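Local coordinates for nitrate transport protein (Parabacteroides distasonis, PDB 3HN0) that probably serves as the solute-binding component of an ABC transporter, capturing a small substrate, perhaps nitrate or a related compound, for uptake, at residues E151-S155 with S236-C240; G84-E90 with R165-N171; P81-T85 with L179-T184; I7-R13 with V35-D41. All coordinates share one frame; numbering follows the deposited sequence. Where two conformers were deposited one is given.

Contact 1: residues E151-S155 with S236-C240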
loop_
_atom_site.group_PDB
_atom_site.type_symbol
_atom_site.label_atom_id
_atom_site.label_comp_id
_atom_site.label_asym_id
_atom_site.label_seq_id
_atom_site.Cartn_x
_atom_site.Cartn_y
_atom_site.Cartn_z
ATOM N N GLU A 151 -11.363 7.574 12.482
ATOM C CA GLU A 151 -12.357 8.609 12.282
ATOM C C GLU A 151 -13.703 8.183 12.809
ATOM O O GLU A 151 -13.999 7.025 12.741
ATOM C CB GLU A 151 -12.438 8.911 10.808
ATOM C CG GLU A 151 -11.125 9.506 10.260
ATOM C CD GLU A 151 -10.867 10.904 10.750
ATOM O OE1 GLU A 151 -11.673 11.485 11.537
ATOM O OE2 GLU A 151 -9.842 11.442 10.354
ATOM N N PRO A 152 -14.534 9.129 13.291
ATOM C CA PRO A 152 -14.415 10.582 13.326
ATOM C C PRO A 152 -13.639 11.095 14.545
ATOM O O PRO A 152 -13.313 12.310 14.639
ATOM C CB PRO A 152 -15.880 11.020 13.423
ATOM C CG PRO A 152 -16.500 9.985 14.174
ATOM C CD PRO A 152 -15.848 8.697 13.829
ATOM N N PHE A 153 -13.291 10.184 15.445
ATOM C CA PHE A 153 -12.688 10.571 16.738
ATOM C C PHE A 153 -11.359 11.294 16.497
ATOM O O PHE A 153 -10.993 12.241 17.203
ATOM C CB PHE A 153 -12.431 9.312 17.547
ATOM C CG PHE A 153 -13.649 8.515 17.767
ATOM C CD1 PHE A 153 -14.598 8.962 18.673
ATOM C CD2 PHE A 153 -13.880 7.305 17.031
ATOM C CE1 PHE A 153 -15.768 8.224 18.897
ATOM C CE2 PHE A 153 -15.046 6.584 17.243
ATOM C CZ PHE A 153 -16.003 7.061 18.172
ATOM N N LEU A 154 -10.614 10.788 15.531
ATOM C CA LEU A 154 -9.347 11.400 15.115
ATOM C C LEU A 154 -9.538 12.883 14.780
ATOM O O LEU A 154 -8.835 13.751 15.282
ATOM C CB LEU A 154 -8.793 10.664 13.906
ATOM C CG LEU A 154 -7.466 11.133 13.286
ATOM C CD1 LEU A 154 -6.361 11.266 14.324
ATOM C CD2 LEU A 154 -7.018 10.143 12.119
ATOM N N SER A 155 -10.499 13.152 13.901
ATOM C CA SER A 155 -10.794 14.522 13.466
ATOM C C SER A 155 -11.238 15.401 14.626
ATOM O O SER A 155 -10.824 16.571 14.750
ATOM C CB SER A 155 -11.887 14.510 12.386
ATOM O OG SER A 155 -11.398 13.921 11.194
ATOM N N SER A 236 -10.873 14.181 6.741
ATOM C CA SER A 236 -11.277 12.981 7.461
ATOM C C SER A 236 -11.552 11.880 6.439
ATOM O O SER A 236 -11.113 10.758 6.590
ATOM C CB SER A 236 -12.559 13.216 8.273
ATOM O OG SER A 236 -12.525 14.445 9.008
ATOM N N ILE A 237 -12.294 12.223 5.406
ATOM C CA ILE A 237 -12.594 11.227 4.354
ATOM C C ILE A 237 -11.328 10.729 3.681
ATOM O O ILE A 237 -11.140 9.527 3.524
ATOM C CB ILE A 237 -13.608 11.775 3.365
ATOM C CG1 ILE A 237 -14.958 11.866 4.084
ATOM C CG2 ILE A 237 -13.708 10.854 2.138
ATOM C CD1 ILE A 237 -16.116 12.247 3.177
ATOM N N GLU A 238 -10.399 11.659 3.384
ATOM C CA GLU A 238 -9.119 11.277 2.799
ATOM C C GLU A 238 -8.369 10.262 3.649
ATOM O O GLU A 238 -7.837 9.258 3.127
ATOM C CB GLU A 238 -8.196 12.477 2.526
ATOM C CG GLU A 238 -8.559 13.361 1.356
ATOM C CD GLU A 238 -7.843 14.748 1.410
ATOM O OE1 GLU A 238 -6.744 14.894 2.044
ATOM O OE2 GLU A 238 -8.405 15.688 0.815
ATOM N N ARG A 239 -8.326 10.496 4.966
ATOM C CA ARG A 239 -7.686 9.565 5.883
ATOM C C ARG A 239 -8.326 8.170 5.959
ATOM O O ARG A 239 -7.687 7.219 6.343
ATOM C CB ARG A 239 -7.573 10.170 7.286
ATOM C CG ARG A 239 -6.581 11.329 7.338
ATOM C CD ARG A 239 -6.200 11.700 8.759
ATOM N NE ARG A 239 -7.321 12.355 9.406
ATOM C CZ ARG A 239 -7.477 13.674 9.576
ATOM N NH1 ARG A 239 -6.590 14.574 9.131
ATOM N NH2 ARG A 239 -8.548 14.102 10.198
ATOM N N CYS A 240 -9.605 8.073 5.626
ATOM C CA CYS A 240 -10.274 6.777 5.636
ATOM C C CYS A 240 -9.867 5.915 4.456
ATOM O O CYS A 240 -10.074 4.688 4.505
ATOM C CB CYS A 240 -11.819 6.926 5.625
ATOM S SG CYS A 240 -12.415 7.683 7.138
#
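Glu151 lies across Arg239 at about a right angle, the end of its carboxylate set against the edge of the guanidinium group. The two flat groups are nearly coplanar, 19° apart, and this lets Arg239 grip side-on with two nitrogens on a single oxygen: NE lies 2.8 Å from OE2 of Glu151, and NH2 of Arg239 reaches the syn lone pair of that OE2 at 3.0 Å. A bend in each chain brings the groups together, at chi2 in Glu151 (-70°) and at chi3 in Arg239 (-72°). In a largely buried contact the pairing of opposite charges is what makes a glutamate and an arginine tolerable. The other carboxylate oxygen, OE1 of Glu151, accepts from the backbone N of Ser155 at 3.1 Å, so both ends of the carboxylate are held and its rotation is fixed. Serines suit the close approach of the two segments because they are small and polar. Ser236 OG donates to Ser155 OG at 2.5 Å and itself accepts from Thr233 N, while Arg239 NH2 adds a weak bond to Ser155 OG. Apolar atoms complete the contact: Leu154 CD2 approaches Arg239 NE obliquely, at 3.5 Å, and Cys240 SG rests 3.8 Å from Glu151 CG. A cis peptide bond before Pro152 marks the turn into helix 153-160. The contact joins the start of that helix to helix 234-240, which leads toward the large sheet, consistent with the bilobal fold of periplasmic solute-binding proteins.

Contact 2: residues G84-E90 with R165-N171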
loop_
_atom_site.group_PDB
_atom_site.type_symbol
_atom_site.label_atom_id
_atom_site.label_comp_id
_atom_site.label_asym_id
_atom_site.label_seq_id
_atom_site.Cartn_x
_atom_site.Cartn_y
_atom_site.Cartn_z
ATOM N N GLY A 84 -8.076 2.998 5.678
ATOM C CA GLY A 84 -7.430 3.947 6.601
ATOM C C GLY A 84 -8.184 3.960 7.917
ATOM O O GLY A 84 -9.169 4.671 8.086
ATOM N N THR A 85 -7.776 3.124 8.863
ATOM C CA THR A 85 -8.504 3.057 10.098
ATOM C C THR A 85 -7.756 3.449 11.351
ATOM O O THR A 85 -8.391 3.730 12.370
ATOM C CB THR A 85 -9.143 1.651 10.303
ATOM O OG1 THR A 85 -8.142 0.699 10.535
ATOM C CG2 THR A 85 -9.899 1.223 9.092
ATOM N N LEU A 86 -6.426 3.441 11.313
ATOM C CA LEU A 86 -5.681 3.654 12.541
ATOM C C LEU A 86 -4.503 4.602 12.338
ATOM O O LEU A 86 -3.644 4.404 11.477
ATOM C CB LEU A 86 -5.239 2.310 13.116
ATOM C CG LEU A 86 -4.902 2.354 14.596
ATOM C CD1 LEU A 86 -6.210 2.632 15.436
ATOM C CD2 LEU A 86 -4.203 1.066 15.001
ATOM N N TYR A 87 -4.504 5.661 13.158
ATOM C CA TYR A 87 -3.450 6.631 13.147
ATOM C C TYR A 87 -2.907 6.920 14.527
ATOM O O TYR A 87 -3.624 6.839 15.508
ATOM C CB TYR A 87 -3.961 7.923 12.505
ATOM C CG TYR A 87 -4.259 7.803 11.056
ATOM C CD1 TYR A 87 -5.503 7.309 10.621
ATOM C CD2 TYR A 87 -3.315 8.169 10.079
ATOM C CE1 TYR A 87 -5.801 7.176 9.262
ATOM C CE2 TYR A 87 -3.624 8.016 8.721
ATOM C CZ TYR A 87 -4.862 7.537 8.326
ATOM O OH TYR A 87 -5.163 7.410 6.982
ATOM N N LEU A 88 -1.613 7.209 14.630
ATOM C CA LEU A 88 -1.023 7.588 15.909
ATOM C C LEU A 88 -1.024 9.096 16.032
ATOM O O LEU A 88 -0.554 9.789 15.120
ATOM C CB LEU A 88 0.423 7.110 15.950
ATOM C CG LEU A 88 1.294 7.402 17.173
ATOM C CD1 LEU A 88 0.726 6.750 18.421
ATOM C CD2 LEU A 88 2.710 6.908 16.832
ATOM N N VAL A 89 -1.477 9.607 17.172
ATOM C CA VAL A 89 -1.461 11.033 17.451
ATOM C C VAL A 89 -0.644 11.300 18.719
ATOM O O VAL A 89 -0.625 10.488 19.636
ATOM C CB VAL A 89 -2.891 11.602 17.609
ATOM C CG1 VAL A 89 -3.659 11.467 16.302
ATOM C CG2 VAL A 89 -3.691 10.894 18.770
ATOM N N GLU A 90 0.033 12.433 18.736
ATOM C CA GLU A 90 0.850 12.815 19.868
ATOM C C GLU A 90 0.721 14.312 20.088
ATOM O O GLU A 90 0.581 15.086 19.126
ATOM C CB GLU A 90 2.326 12.399 19.659
ATOM C CG GLU A 90 2.515 10.994 19.080
ATOM C CD GLU A 90 3.963 10.514 19.089
ATOM O OE1 GLU A 90 4.578 10.496 20.184
ATOM O OE2 GLU A 90 4.475 10.124 18.008
ATOM N N ARG A 165 -1.098 16.273 16.902
ATOM C CA ARG A 165 -0.690 15.980 15.543
ATOM C C ARG A 165 -0.731 14.482 15.264
ATOM O O ARG A 165 -0.413 13.691 16.130
ATOM C CB ARG A 165 0.737 16.493 15.290
ATOM C CG ARG A 165 0.887 18.010 15.392
ATOM C CD ARG A 165 0.343 18.730 14.142
ATOM N NE ARG A 165 0.537 20.191 14.213
ATOM C CZ ARG A 165 -0.304 21.040 14.803
ATOM N NH1 ARG A 165 -1.410 20.581 15.392
ATOM N NH2 ARG A 165 -0.037 22.353 14.828
ATOM N N ILE A 166 -1.046 14.124 14.023
ATOM C CA ILE A 166 -0.836 12.749 13.533
ATOM C C ILE A 166 0.681 12.597 13.307
ATOM O O ILE A 166 1.285 13.428 12.642
ATOM C CB ILE A 166 -1.568 12.498 12.261
ATOM C CG1 ILE A 166 -3.072 12.535 12.501
ATOM C CG2 ILE A 166 -1.148 11.163 11.682
ATOM C CD1 ILE A 166 -3.903 12.461 11.216
ATOM N N THR A 167 1.266 11.568 13.909
ATOM C CA THR A 167 2.684 11.272 13.775
ATOM C C THR A 167 2.963 9.989 13.002
ATOM O O THR A 167 4.097 9.794 12.568
ATOM C CB THR A 167 3.366 11.207 15.154
ATOM O OG1 THR A 167 2.821 10.140 15.942
ATOM C CG2 THR A 167 3.185 12.566 15.897
ATOM N N ALA A 168 1.971 9.127 12.823
ATOM C CA ALA A 168 2.180 7.903 12.020
ATOM C C ALA A 168 0.882 7.357 11.501
ATOM O O ALA A 168 -0.182 7.522 12.128
ATOM C CB ALA A 168 2.896 6.833 12.882
ATOM N N ASP A 169 0.989 6.635 10.390
ATOM C CA ASP A 169 -0.086 5.905 9.768
ATOM C C ASP A 169 0.149 4.453 10.111
ATOM O O ASP A 169 1.208 3.925 9.779
ATOM C CB ASP A 169 0.034 6.204 8.280
ATOM C CG ASP A 169 -0.966 5.445 7.411
ATOM O OD1 ASP A 169 -1.460 4.395 7.826
ATOM O OD2 ASP A 169 -1.230 5.912 6.275
ATOM N N LEU A 170 -0.798 3.828 10.792
ATOM C CA LEU A 170 -0.630 2.459 11.295
ATOM C C LEU A 170 -1.308 1.402 10.432
ATOM O O LEU A 170 -1.553 0.266 10.878
ATOM C CB LEU A 170 -1.111 2.375 12.760
ATOM C CG LEU A 170 -0.010 2.652 13.774
ATOM C CD1 LEU A 170 0.697 3.963 13.471
ATOM C CD2 LEU A 170 -0.593 2.613 15.183
ATOM N N ASN A 171 -1.608 1.770 9.197
ATOM C CA ASN A 171 -2.410 0.926 8.332
ATOM C C ASN A 171 -1.642 0.050 7.333
ATOM O O ASN A 171 -2.262 -0.593 6.490
ATOM C CB ASN A 171 -3.453 1.754 7.565
ATOM C CG ASN A 171 -4.383 2.538 8.486
ATOM O OD1 ASN A 171 -5.141 1.957 9.238
ATOM N ND2 ASN A 171 -4.256 3.863 8.466
HETATM O O HOH W 1 -3.605 5.330 5.097
#
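Asn171 puts its ND2 over one face of the Tyr87 ring, toward the rim, 3.7 Å from Tyr87 CZ, its amide standing at 73° to the ring; Leu154 of helix 153-160 packs on the opposite side. Asp169 runs beside the ring. This is one edge of a three-stranded antiparallel sheet, in which 165-169 pairs with the central strand 87-90 through a classic beta bulge: Thr167 and Ala168 both face Leu88, whose O accepts from Thr167 N at 2.8 Å and only weakly from Ala168 N. Tyr87 suits its place because its ring fills the buried face while its OH finds polar partners, Arg239 O and a water that also donates to Asp169 OD2. On the other face, Leu88 CB meets Ala168 CB at 4.0 Å; alanine is small enough to pack against Tyr115 of helix 107-119. At the strand's end Asp169 opens an Asx turn, Asp169 OD1 accepting from Asn171 N at 3.0 Å and from Asn171 ND2. Asn171 OD1 in turn accepts twice: Leu86 N comes in the carbonyl plane on a lone pair, and Thr85 N from above it, each at 2.9 Å. At the far end Glu90, its OE1 paired with Arg146, crosses Thr167. In one of two Glu90 conformers, Thr167 OG1, between its backbone N and carbonyl carbon (chi1 63°), donates to the anti lone pair of Glu90 OE2 at 2.6 Å.

Contact 3: residues P81-T85 with L179-T184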
loop_
_atom_site.group_PDB
_atom_site.type_symbol
_atom_site.label_atom_id
_atom_site.label_comp_id
_atom_site.label_asym_id
_atom_site.label_seq_id
_atom_site.Cartn_x
_atom_site.Cartn_y
_atom_site.Cartn_z
ATOM N N PRO A 81 -13.927 -2.160 1.918
ATOM C CA PRO A 81 -14.195 -0.850 1.343
ATOM C C PRO A 81 -13.424 0.309 1.934
ATOM O O PRO A 81 -13.622 1.444 1.507
ATOM C CB PRO A 81 -15.668 -0.653 1.705
ATOM C CG PRO A 81 -15.818 -1.295 3.026
ATOM C CD PRO A 81 -14.879 -2.484 2.977
ATOM N N ILE A 82 -12.631 0.047 2.949
ATOM C CA ILE A 82 -11.991 1.137 3.665
ATOM C C ILE A 82 -10.627 0.627 4.102
ATOM O O ILE A 82 -10.452 -0.534 4.479
ATOM C CB ILE A 82 -12.919 1.653 4.826
ATOM C CG1 ILE A 82 -12.285 2.839 5.598
ATOM C CG2 ILE A 82 -13.224 0.520 5.839
ATOM C CD1 ILE A 82 -13.196 3.498 6.705
ATOM N N TRP A 83 -9.627 1.508 3.995
ATOM C CA TRP A 83 -8.236 1.096 4.146
ATOM C C TRP A 83 -7.447 1.963 5.161
ATOM O O TRP A 83 -6.292 1.701 5.452
ATOM C CB TRP A 83 -7.549 1.094 2.755
ATOM C CG TRP A 83 -8.264 0.124 1.837
ATOM C CD1 TRP A 83 -9.366 0.384 1.091
ATOM C CD2 TRP A 83 -8.006 -1.288 1.712
ATOM N NE1 TRP A 83 -9.810 -0.755 0.471
ATOM C CE2 TRP A 83 -8.969 -1.800 0.799
ATOM C CE3 TRP A 83 -7.026 -2.154 2.226
ATOM C CZ2 TRP A 83 -9.020 -3.119 0.439
ATOM C CZ3 TRP A 83 -7.056 -3.487 1.837
ATOM C CH2 TRP A 83 -8.074 -3.967 0.958
ATOM N N GLY A 84 -8.076 2.998 5.678
ATOM C CA GLY A 84 -7.430 3.947 6.601
ATOM C C GLY A 84 -8.184 3.960 7.917
ATOM O O GLY A 84 -9.169 4.671 8.086
ATOM N N THR A 85 -7.776 3.124 8.863
ATOM C CA THR A 85 -8.504 3.057 10.098
ATOM C C THR A 85 -7.756 3.449 11.351
ATOM O O THR A 85 -8.391 3.730 12.370
ATOM C CB THR A 85 -9.143 1.651 10.303
ATOM O OG1 THR A 85 -8.142 0.699 10.535
ATOM C CG2 THR A 85 -9.899 1.223 9.092
ATOM N N LEU A 179 -1.192 -0.016 -0.131
ATOM C CA LEU A 179 -2.589 -0.456 0.038
ATOM C C LEU A 179 -2.941 -0.554 1.519
ATOM O O LEU A 179 -3.981 -0.060 1.948
ATOM C CB LEU A 179 -2.871 -1.807 -0.644
ATOM C CG LEU A 179 -4.284 -2.387 -0.467
ATOM C CD1 LEU A 179 -5.300 -1.470 -1.074
ATOM C CD2 LEU A 179 -4.477 -3.824 -1.044
ATOM N N GLY A 180 -2.064 -1.149 2.304
ATOM C CA GLY A 180 -2.421 -1.409 3.711
ATOM C C GLY A 180 -3.399 -2.529 3.980
ATOM O O GLY A 180 -3.838 -3.249 3.085
ATOM N N PHE A 181 -3.696 -2.718 5.266
ATOM C CA PHE A 181 -4.366 -3.912 5.711
ATOM C C PHE A 181 -5.853 -3.972 5.351
ATOM O O PHE A 181 -6.558 -3.028 5.529
ATOM C CB PHE A 181 -4.306 -4.037 7.240
ATOM C CG PHE A 181 -2.916 -4.069 7.812
ATOM C CD1 PHE A 181 -2.078 -5.139 7.584
ATOM C CD2 PHE A 181 -2.474 -3.040 8.620
ATOM C CE1 PHE A 181 -0.818 -5.187 8.155
ATOM C CE2 PHE A 181 -1.215 -3.082 9.179
ATOM C CZ PHE A 181 -0.386 -4.138 8.937
ATOM N N ALA A 182 -6.322 -5.143 4.945
ATOM C CA ALA A 182 -7.736 -5.369 4.740
ATOM C C ALA A 182 -8.391 -5.668 6.108
ATOM O O ALA A 182 -8.666 -6.816 6.453
ATOM C CB ALA A 182 -7.953 -6.463 3.707
ATOM N N GLN A 183 -8.652 -4.617 6.879
ATOM C CA GLN A 183 -9.119 -4.767 8.284
ATOM C C GLN A 183 -10.616 -4.799 8.421
ATOM O O GLN A 183 -11.098 -5.137 9.482
ATOM C CB GLN A 183 -8.661 -3.609 9.215
ATOM C CG GLN A 183 -7.333 -3.130 9.010
ATOM C CD GLN A 183 -6.941 -2.126 10.017
ATOM O OE1 GLN A 183 -7.426 -2.146 11.168
ATOM N NE2 GLN A 183 -6.069 -1.227 9.614
ATOM N N THR A 184 -11.339 -4.424 7.361
ATOM C CA THR A 184 -12.773 -4.325 7.377
ATOM C C THR A 184 -13.383 -5.222 6.303
ATOM O O THR A 184 -12.887 -5.254 5.163
ATOM C CB THR A 184 -13.199 -2.897 7.122
ATOM O OG1 THR A 184 -12.602 -2.040 8.102
ATOM C CG2 THR A 184 -14.725 -2.779 7.148
HETATM O O HOH W 2 -10.041 -1.469 6.865
HETATM O O HOH W 3 -6.022 -0.670 6.760
#
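Trp83 swings its indole against the turn 179-182, with CG beside its own backbone N (chi1 -60°) and the ring standing nearly perpendicular at chi2 (85°). Leu179, whose CG is turned beside its carbonyl carbon instead, lays its methyl CD1 over the face of the six-membered ring in a CH-pi contact, 3.8 Å from the centroid. Ala182 reaches the far end of the same ring, its CB 3.6 Å from Trp83 CZ3; a residue this small lets the inverse gamma turn centred on it press close to the indole. Gly180 O approaches the ring's edge near its plane, 3.5 Å from CZ3 of Trp83. Glycine fits position 180 because its phi and psi would drive a CB against the preceding carbonyl oxygen. The polar end of the tryptophan is directed elsewhere, NE1 bonding to Tyr243 O. Segments 81-85 and 179-184 probably belong to the connections between the lobes, since one follows on from strand 76-82 and the other leads into strand 184-188, as in the hinge of bilobal solute-binding proteins. Here water replaces direct backbone pairing. One molecule donates to Trp83 O and to Phe181 O and accepts from Gln183 NE2 at 2.9 Å; the glutamine is long enough to slide past Thr85 in the opposite direction and reach the water. A second water donates to Ile82 O at 2.6 Å and is also hydrogen-bonded to Thr184 OG1. Thr184 is well suited to this spot, since its methyl CG2 packs 3.9 Å from Ile82 CG2 and near Pro81 CD while its hydroxyl meets the water.

Contact 4: residues I7-R13 with V35-D41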
loop_
_atom_site.group_PDB
_atom_site.type_symbol
_atom_site.label_atom_id
_atom_site.label_comp_id
_atom_site.label_asym_id
_atom_site.label_seq_id
_atom_site.Cartn_x
_atom_site.Cartn_y
_atom_site.Cartn_z
ATOM N N ILE A 7 -33.070 -5.616 0.443
ATOM C CA ILE A 7 -31.742 -6.140 0.767
ATOM C C ILE A 7 -31.250 -5.397 1.999
ATOM O O ILE A 7 -31.049 -4.187 1.975
ATOM C CB ILE A 7 -30.770 -6.003 -0.412
ATOM C CG1 ILE A 7 -31.162 -6.965 -1.539
ATOM C CG2 ILE A 7 -29.317 -6.268 -0.008
ATOM C CD1 ILE A 7 -30.568 -6.580 -2.921
ATOM N N LYS A 8 -31.062 -6.120 3.095
ATOM C CA LYS A 8 -30.702 -5.497 4.376
ATOM C C LYS A 8 -29.191 -5.510 4.518
ATOM O O LYS A 8 -28.564 -6.577 4.478
ATOM C CB LYS A 8 -31.372 -6.222 5.551
ATOM C CG LYS A 8 -32.912 -6.174 5.481
ATOM C CD LYS A 8 -33.608 -7.006 6.568
ATOM C CE LYS A 8 -35.068 -7.254 6.207
ATOM N NZ LYS A 8 -35.807 -8.118 7.185
ATOM N N VAL A 9 -28.644 -4.327 4.681
ATOM C CA VAL A 9 -27.224 -4.104 4.866
ATOM C C VAL A 9 -26.989 -3.509 6.237
ATOM O O VAL A 9 -27.408 -2.392 6.498
ATOM C CB VAL A 9 -26.695 -3.176 3.818
ATOM C CG1 VAL A 9 -25.177 -3.048 3.920
ATOM C CG2 VAL A 9 -27.087 -3.746 2.418
ATOM N N SER A 10 -26.232 -4.233 7.066
ATOM C CA SER A 10 -25.925 -3.767 8.414
ATOM C C SER A 10 -24.494 -3.281 8.409
ATOM O O SER A 10 -23.596 -4.047 8.062
ATOM C CB SER A 10 -26.080 -4.913 9.419
ATOM O OG SER A 10 -27.394 -5.426 9.398
ATOM N N VAL A 11 -24.280 -2.023 8.778
ATOM C CA VAL A 11 -22.949 -1.452 8.804
ATOM C C VAL A 11 -22.573 -1.189 10.293
ATOM O O VAL A 11 -23.251 -0.449 10.978
ATOM C CB VAL A 11 -22.866 -0.209 7.939
ATOM C CG1 VAL A 11 -21.445 0.343 7.967
ATOM C CG2 VAL A 11 -23.281 -0.499 6.482
ATOM N N LEU A 12 -21.559 -1.877 10.841
ATOM C CA LEU A 12 -21.114 -1.539 12.216
ATOM C C LEU A 12 -20.766 -0.029 12.273
ATOM O O LEU A 12 -20.094 0.484 11.411
ATOM C CB LEU A 12 -19.900 -2.339 12.617
ATOM C CG LEU A 12 -19.372 -2.103 14.036
ATOM C CD1 LEU A 12 -20.429 -2.339 15.049
ATOM C CD2 LEU A 12 -18.172 -3.044 14.260
ATOM N N ARG A 13 -21.280 0.676 13.276
ATOM C CA ARG A 13 -21.002 2.118 13.445
ATOM C C ARG A 13 -19.519 2.437 13.309
ATOM O O ARG A 13 -18.683 1.718 13.869
ATOM C CB ARG A 13 -21.477 2.553 14.846
ATOM C CG ARG A 13 -21.369 4.093 15.075
ATOM C CD ARG A 13 -22.135 4.555 16.365
ATOM N NE ARG A 13 -23.577 4.258 16.326
ATOM C CZ ARG A 13 -24.495 4.967 15.647
ATOM N NH1 ARG A 13 -24.150 6.031 14.921
ATOM N NH2 ARG A 13 -25.778 4.600 15.680
ATOM N N VAL A 35 -32.088 -1.596 -1.434
ATOM C CA VAL A 35 -30.985 -1.821 -0.537
ATOM C C VAL A 35 -31.172 -0.882 0.640
ATOM O O VAL A 35 -31.326 0.320 0.476
ATOM C CB VAL A 35 -29.597 -1.694 -1.274
ATOM C CG1 VAL A 35 -28.455 -1.966 -0.313
ATOM C CG2 VAL A 35 -29.544 -2.651 -2.484
ATOM N N GLN A 36 -31.237 -1.445 1.845
ATOM C CA GLN A 36 -31.591 -0.711 3.048
ATOM C C GLN A 36 -30.447 -0.769 4.033
ATOM O O GLN A 36 -30.173 -1.851 4.543
ATOM C CB GLN A 36 -32.788 -1.406 3.627
ATOM C CG GLN A 36 -33.497 -0.765 4.757
ATOM C CD GLN A 36 -34.842 -1.473 4.996
ATOM O OE1 GLN A 36 -35.019 -2.167 5.982
ATOM N NE2 GLN A 36 -35.777 -1.292 4.070
ATOM N N VAL A 37 -29.740 0.350 4.218
ATOM C CA VAL A 37 -28.596 0.380 5.128
ATOM C C VAL A 37 -29.032 0.769 6.534
ATOM O O VAL A 37 -29.735 1.785 6.724
ATOM C CB VAL A 37 -27.541 1.415 4.650
ATOM C CG1 VAL A 37 -26.430 1.627 5.718
ATOM C CG2 VAL A 37 -26.975 0.968 3.346
ATOM N N LYS A 38 -28.583 0.005 7.515
ATOM C CA LYS A 38 -28.831 0.310 8.928
ATOM C C LYS A 38 -27.507 0.247 9.671
ATOM O O LYS A 38 -26.700 -0.674 9.475
ATOM C CB LYS A 38 -29.838 -0.667 9.486
ATOM C CG LYS A 38 -31.259 -0.420 8.975
ATOM C CD LYS A 38 -32.302 -1.183 9.817
ATOM C CE LYS A 38 -33.704 -1.121 9.198
ATOM N NZ LYS A 38 -33.924 0.086 8.343
ATOM N N VAL A 39 -27.264 1.250 10.498
ATOM C CA VAL A 39 -26.062 1.283 11.307
ATOM C C VAL A 39 -26.327 0.479 12.584
ATOM O O VAL A 39 -27.375 0.621 13.218
ATOM C CB VAL A 39 -25.620 2.731 11.592
ATOM C CG1 VAL A 39 -24.356 2.759 12.486
ATOM C CG2 VAL A 39 -25.395 3.506 10.276
ATOM N N VAL A 40 -25.410 -0.407 12.937
ATOM C CA VAL A 40 -25.572 -1.193 14.152
ATOM C C VAL A 40 -24.449 -0.819 15.103
ATOM O O VAL A 40 -23.386 -0.397 14.679
ATOM C CB VAL A 40 -25.592 -2.707 13.894
ATOM C CG1 VAL A 40 -26.827 -3.068 13.073
ATOM C CG2 VAL A 40 -24.313 -3.174 13.210
ATOM N N ASP A 41 -24.713 -0.941 16.402
ATOM C CA ASP A 41 -23.801 -0.348 17.375
ATOM C C ASP A 41 -22.663 -1.237 17.846
ATOM O O ASP A 41 -21.746 -0.718 18.441
ATOM C CB ASP A 41 -24.590 0.202 18.566
ATOM C CG ASP A 41 -25.467 1.372 18.176
ATOM O OD1 ASP A 41 -25.230 1.957 17.096
ATOM O OD2 ASP A 41 -26.387 1.713 18.946
#
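Val9 N and O both bond to the neighbouring strand, to Gln36 O and Lys38 N, each at 2.9 Å. They belong to an in-register parallel pair, strands 6-12 and 33-40, joined by a beta-alpha-beta connection in the large sheet of a fold consistent with type II periplasmic binding proteins. The ladder has six bonds: Ile7 O takes Gln36 N, Val11 spans Lys38 O and Val40 N, and Arg13 N closes it on Val40 O at 2.7 Å. The alternate residues Lys8 and Ser10 use their backbone toward strand 57-61 on the other side, so the strand is hydrogen-bonded on both edges over much of its length. Beta-branched residues suit the extended chain, and their methyls pack on one face, Val9 CG2 meeting Val35 CG1 at 3.5 Å beside helix 21-25; on the other face Val40 packs on helix 43-51. Past the strand ends the chemistry turns ionic in an exposed setting. Arg13, bent at chi3 (-60°), grips Asp41 OD1 side-on: NE, at 2.9 Å, meets that oxygen from above the carboxylate plane, and NH2 of Arg13 takes the syn lone pair of Asp41 OD1. Val39 CG1 sits over the centre of the Arg13 guanidinium, 3.9 Å from CZ.

Contacts 1 and 3 are buried, contact 2 is partly so, and contact 4 runs from a valine-rich interior to an exposed salt bridge. The first three adjoin: Cys240 O probably accepts from Gly84 N, and Asn171 O from Phe181 N, while contacts 2 and 3 share Gly84 and Thr85. Contact 4 stands apart, touching none of them, though it lies in the same large sheet as contact 3. Chemistry follows place: contacts 2 and 4 are strand ladders, antiparallel in one lobe and parallel in the other; contact 1 relies on a charged side-chain network between two helices, and contact 3 on aromatic packing and waters at the connections.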